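Local coordinates for transaminase (Arthrobacter sp., PDB 5G2Q), which probably transfers amino groups between amines or amino acids and carbonyl acceptors, using pyridoxal phosphate as a class-III aminotransferase, at residues F[265-270]-F[291-296]. Residues are numbered along the deposited sequence; the frame is centred on the assembly and turned at random.
Sequences LWISDE and PDIITM. With PDA (2-[(3-hydroxy-2-methyl-5-phosphonooxymethyl-pyridin-4-ylmethyl)-amino]-propionic acid), chain R.
D269 OD1 accepts from T295 OG1 at 2.8 Å and from the backbone N of V271, while D269 OD2 lies 2.8 Å from N1 of the PDA pyridine ring and is also hydrogen-bonded to H149 ND1. The threonine hydroxyl comes from above the carboxylate plane, 65° out of it. With CG anti to the backbone N (chi1 -176°), the aspartate reaches forward to the pyridine nitrogen of the pyridoxal phosphate–alanine adduct. An aspartate at this nitrogen is the hallmark of fold-type I pyridoxal phosphate enzymes.

Behind the site the strands run parallel, I267 pairing with I293, S268 with I294 and D269 with T295. S268 N donates to I293 O at 2.9 Å, and S268 O accepts T295 N. At the strands' beginning, W266 O accepts from D292 N at 2.9 Å and, weakly, from I293 N. D292 OD2 also accepts W266 N through its anti lone pair, though the modelled 2.5 Å is doubtfully short; the same oxygen is in a salt bridge with R256 NH2. P291 CB lies over the indole, 4.0 Å from the centroid of the W266 six-membered ring and 25° off its normal, a CH-pi contact.

I267 and I293 lie side by side on the face shared with D269 and T295, which touch V125 and A128 of helix 121-136, whereas W266 packs on helix 251-262. The pair occupies the sheet's interior, between strands 231-236 and 308-313.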
ATOM      1  N   LEU F 265     -13.710   4.255 -17.133  1.00 53.08           N
ATOM      2  CA  LEU F 265     -13.943   3.073 -17.942  1.00 52.92           C
ATOM      3  C   LEU F 265     -14.891   2.091 -17.290  1.00 54.36           C
ATOM      4  O   LEU F 265     -15.025   2.081 -16.072  1.00 55.12           O
ATOM      5  CB  LEU F 265     -12.620   2.362 -18.244  1.00 50.98           C
ATOM      6  CG  LEU F 265     -11.605   3.157 -19.051  1.00 48.78           C
ATOM      7  CD1 LEU F 265     -10.372   2.298 -19.163  1.00 48.65           C
ATOM      8  CD2 LEU F 265     -12.116   3.579 -20.416  1.00 48.45           C
ATOM      9  N   TRP F 266     -15.559   1.268 -18.085  1.00 54.67           N
ATOM     10  CA  TRP F 266     -16.321   0.210 -17.478  1.00 56.68           C
ATOM     11  C   TRP F 266     -15.783  -1.093 -17.944  1.00 58.08           C
ATOM     12  O   TRP F 266     -15.718  -1.357 -19.151  1.00 60.46           O
ATOM     13  CB  TRP F 266     -17.841   0.347 -17.731  1.00 59.03           C
ATOM     14  CG  TRP F 266     -18.631  -0.876 -17.282  1.00 59.79           C
ATOM     15  CD1 TRP F 266     -18.422  -1.619 -16.152  1.00 60.72           C
ATOM     16  CD2 TRP F 266     -19.723  -1.492 -17.961  1.00 57.70           C
ATOM     17  NE1 TRP F 266     -19.308  -2.660 -16.095  1.00 58.90           N
ATOM     18  CE2 TRP F 266     -20.114  -2.609 -17.199  1.00 59.03           C
ATOM     19  CE3 TRP F 266     -20.400  -1.216 -19.142  1.00 58.58           C
ATOM     20  CZ2 TRP F 266     -21.170  -3.452 -17.578  1.00 59.45           C
ATOM     21  CZ3 TRP F 266     -21.441  -2.058 -19.524  1.00 60.38           C
ATOM     22  CH2 TRP F 266     -21.823  -3.156 -18.736  1.00 59.72           C
ATOM     23  N   ILE F 267     -15.354  -1.911 -16.986  1.00 58.76           N
ATOM     24  CA  ILE F 267     -14.939  -3.285 -17.306  1.00 57.42           C
ATOM     25  C   ILE F 267     -16.111  -4.234 -16.930  1.00 59.03           C
ATOM     26  O   ILE F 267     -16.511  -4.297 -15.769  1.00 58.70           O
ATOM     27  CB  ILE F 267     -13.660  -3.702 -16.544  1.00 53.77           C
ATOM     28  CG1 ILE F 267     -12.495  -2.773 -16.855  1.00 52.40           C
ATOM     29  CG2 ILE F 267     -13.311  -5.159 -16.812  1.00 52.31           C
ATOM     30  CD1 ILE F 267     -11.350  -2.897 -15.869  1.00 49.78           C
ATOM     31  N   SER F 268     -16.664  -4.947 -17.913  1.00 58.12           N
ATOM     32  CA  SER F 268     -17.629  -6.021 -17.634  1.00 57.80           C
ATOM     33  C   SER F 268     -16.861  -7.327 -17.447  1.00 57.35           C
ATOM     34  O   SER F 268     -16.305  -7.871 -18.403  1.00 57.72           O
ATOM     35  CB  SER F 268     -18.673  -6.150 -18.762  1.00 56.45           C
ATOM     36  OG  SER F 268     -19.662  -7.091 -18.429  1.00 54.99           O
ATOM     37  N   ASP F 269     -16.789  -7.818 -16.215  1.00 56.49           N
ATOM     38  CA  ASP F 269     -16.181  -9.127 -15.994  1.00 55.51           C
ATOM     39  C   ASP F 269     -17.114 -10.273 -16.466  1.00 56.35           C
ATOM     40  O   ASP F 269     -18.029 -10.691 -15.765  1.00 58.65           O
ATOM     41  CB  ASP F 269     -15.747  -9.272 -14.534  1.00 54.52           C
ATOM     42  CG  ASP F 269     -15.029 -10.570 -14.272  1.00 54.78           C
ATOM     43  OD1 ASP F 269     -14.985 -11.426 -15.195  1.00 55.53           O
ATOM     44  OD2 ASP F 269     -14.515 -10.735 -13.146  1.00 53.23           O
ATOM     45  N   GLU F 270     -16.891 -10.758 -17.683  1.00 57.28           N
ATOM     46  CA  GLU F 270     -17.789 -11.704 -18.308  1.00 57.53           C
ATOM     47  C   GLU F 270     -17.272 -13.144 -18.235  1.00 58.54           C
ATOM     48  O   GLU F 270     -17.702 -14.025 -19.016  1.00 58.58           O
ATOM     49  CB  GLU F 270     -18.094 -11.289 -19.758  1.00 60.45           C
ATOM     50  CG  GLU F 270     -18.908 -10.003 -19.921  1.00 61.00           C
ATOM     51  CD  GLU F 270     -20.421 -10.216 -19.747  1.00 63.33           C
ATOM     52  OE1 GLU F 270     -20.873 -11.389 -19.659  1.00 63.28           O
ATOM     53  OE2 GLU F 270     -21.160  -9.191 -19.680  1.00 65.57           O
ATOM     54  N   PRO F 291     -19.625  -2.235 -22.857  1.00 66.64           N
ATOM     55  CA  PRO F 291     -18.507  -1.859 -21.989  1.00 63.49           C
ATOM     56  C   PRO F 291     -17.296  -1.314 -22.765  1.00 61.41           C
ATOM     57  O   PRO F 291     -17.324  -1.210 -23.996  1.00 59.45           O
ATOM     58  CB  PRO F 291     -18.159  -3.175 -21.291  1.00 63.73           C
ATOM     59  CG  PRO F 291     -18.543  -4.223 -22.292  1.00 64.84           C
ATOM     60  CD  PRO F 291     -19.752  -3.697 -23.014  1.00 65.77           C
ATOM     61  N   ASP F 292     -16.274  -0.937 -22.002  1.00 58.93           N
ATOM     62  CA  ASP F 292     -15.005  -0.482 -22.520  1.00 58.70           C
ATOM     63  C   ASP F 292     -14.071  -1.696 -22.688  1.00 58.56           C
ATOM     64  O   ASP F 292     -13.288  -1.751 -23.637  1.00 58.95           O
ATOM     65  CB  ASP F 292     -14.385   0.558 -21.565  1.00 56.02           C
ATOM     66  CG  ASP F 292     -15.192   1.862 -21.501  1.00 56.75           C
ATOM     67  OD1 ASP F 292     -15.302   2.572 -22.510  1.00 58.43           O
ATOM     68  OD2 ASP F 292     -15.715   2.211 -20.434  1.00 55.26           O
ATOM     69  N   ILE F 293     -14.161  -2.652 -21.759  1.00 57.44           N
ATOM     70  CA  ILE F 293     -13.296  -3.829 -21.702  1.00 57.29           C
ATOM     71  C   ILE F 293     -14.128  -5.006 -21.183  1.00 60.32           C
ATOM     72  O   ILE F 293     -14.943  -4.814 -20.282  1.00 63.35           O
ATOM     73  CB  ILE F 293     -12.126  -3.635 -20.726  1.00 56.23           C
ATOM     74  CG1 ILE F 293     -11.079  -2.616 -21.240  1.00 56.90           C
ATOM     75  CG2 ILE F 293     -11.402  -4.946 -20.476  1.00 56.35           C
ATOM     76  CD1 ILE F 293     -10.267  -1.964 -20.132  1.00 52.99           C
ATOM     77  N   ILE F 294     -13.932  -6.207 -21.742  1.00 61.24           N
ATOM     78  CA  ILE F 294     -14.582  -7.449 -21.266  1.00 61.89           C
ATOM     79  C   ILE F 294     -13.482  -8.420 -20.799  1.00 62.50           C
ATOM     80  O   ILE F 294     -12.449  -8.551 -21.475  1.00 61.78           O
ATOM     81  CB  ILE F 294     -15.364  -8.124 -22.429  1.00 63.53           C
ATOM     82  CG1 ILE F 294     -16.660  -7.397 -22.773  1.00 62.46           C
ATOM     83  CG2 ILE F 294     -15.625  -9.613 -22.189  1.00 65.38           C
ATOM     84  CD1 ILE F 294     -17.175  -7.805 -24.149  1.00 62.53           C
ATOM     85  N   THR F 295     -13.689  -9.111 -19.676  1.00 61.89           N
ATOM     86  CA  THR F 295     -12.785 -10.205 -19.296  1.00 61.68           C
ATOM     87  C   THR F 295     -13.483 -11.538 -19.522  1.00 62.86           C
ATOM     88  O   THR F 295     -14.670 -11.651 -19.277  1.00 67.24           O
ATOM     89  CB  THR F 295     -12.303 -10.096 -17.837  1.00 61.26           C
ATOM     90  OG1 THR F 295     -13.417  -9.988 -16.957  1.00 62.14           O
ATOM     91  CG2 THR F 295     -11.446  -8.883 -17.639  1.00 59.86           C
ATOM     92  N   MET F 296     -12.751 -12.533 -20.003  1.00 62.46           N
ATOM     93  CA  MET F 296     -13.313 -13.809 -20.446  1.00 61.15           C
ATOM     94  C   MET F 296     -12.528 -15.026 -19.970  1.00 62.91           C
ATOM     95  O   MET F 296     -11.319 -14.945 -19.700  1.00 60.63           O
ATOM     96  CB  MET F 296     -13.322 -13.892 -21.960  1.00 62.13           C
ATOM     97  CG  MET F 296     -14.359 -13.054 -22.653  1.00 62.91           C
ATOM     98  SD  MET F 296     -13.766 -12.941 -24.337  1.00 67.67           S
ATOM     99  CE  MET F 296     -15.164 -12.139 -25.116  1.00 66.26           C
TER
HETATM  100  N   PDA R1000     -14.855 -18.104 -10.707  1.00 82.52           N
HETATM  101  N1  PDA R1000     -14.143 -13.521 -12.841  1.00 63.25           N
HETATM  102  C2  PDA R1000     -15.302 -14.124 -12.548  1.00 61.28           C
HETATM  103  C2A PDA R1000     -16.565 -13.318 -12.693  1.00 60.16           C
HETATM  104  C3  PDA R1000     -15.287 -15.552 -12.102  1.00 63.16           C
HETATM  105  O3A PDA R1000     -16.461 -16.201 -11.827  1.00 64.18           O
HETATM  106  C4  PDA R1000     -14.063 -16.217 -12.008  1.00 64.25           C
HETATM  107  C4A PDA R1000     -14.024 -17.640 -11.566  1.00 69.45           C
HETATM  108  C5  PDA R1000     -12.887 -15.506 -12.328  1.00 63.89           C
HETATM  109  C5A PDA R1000     -11.497 -16.106 -12.247  1.00 61.67           C
HETATM  110  OP4 PDA R1000     -11.324 -17.105 -13.262  1.00 60.01           O
HETATM  111  P   PDA R1000     -10.320 -18.342 -13.017  1.00 62.69           P
HETATM  112  OP1 PDA R1000      -8.865 -17.816 -12.839  1.00 61.57           O
HETATM  113  OP2 PDA R1000     -10.302 -19.255 -14.244  1.00 61.99           O
HETATM  114  OP3 PDA R1000     -10.770 -19.073 -11.789  1.00 62.80           O
HETATM  115  C6  PDA R1000     -12.963 -14.177 -12.744  1.00 63.92           C
HETATM  116  CA  PDA R1000     -14.872 -19.507 -10.233  1.00 86.68           C
HETATM  117  CB  PDA R1000     -13.664 -19.840  -9.357  1.00 89.90           C
HETATM  118  C   PDA R1000     -16.162 -20.039  -9.638  1.00 88.76           C
HETATM  119  O   PDA R1000     -16.126 -20.720  -8.580  1.00 89.04           O
HETATM  120  OXT PDA R1000     -17.248 -19.814 -10.226  1.00 92.11           O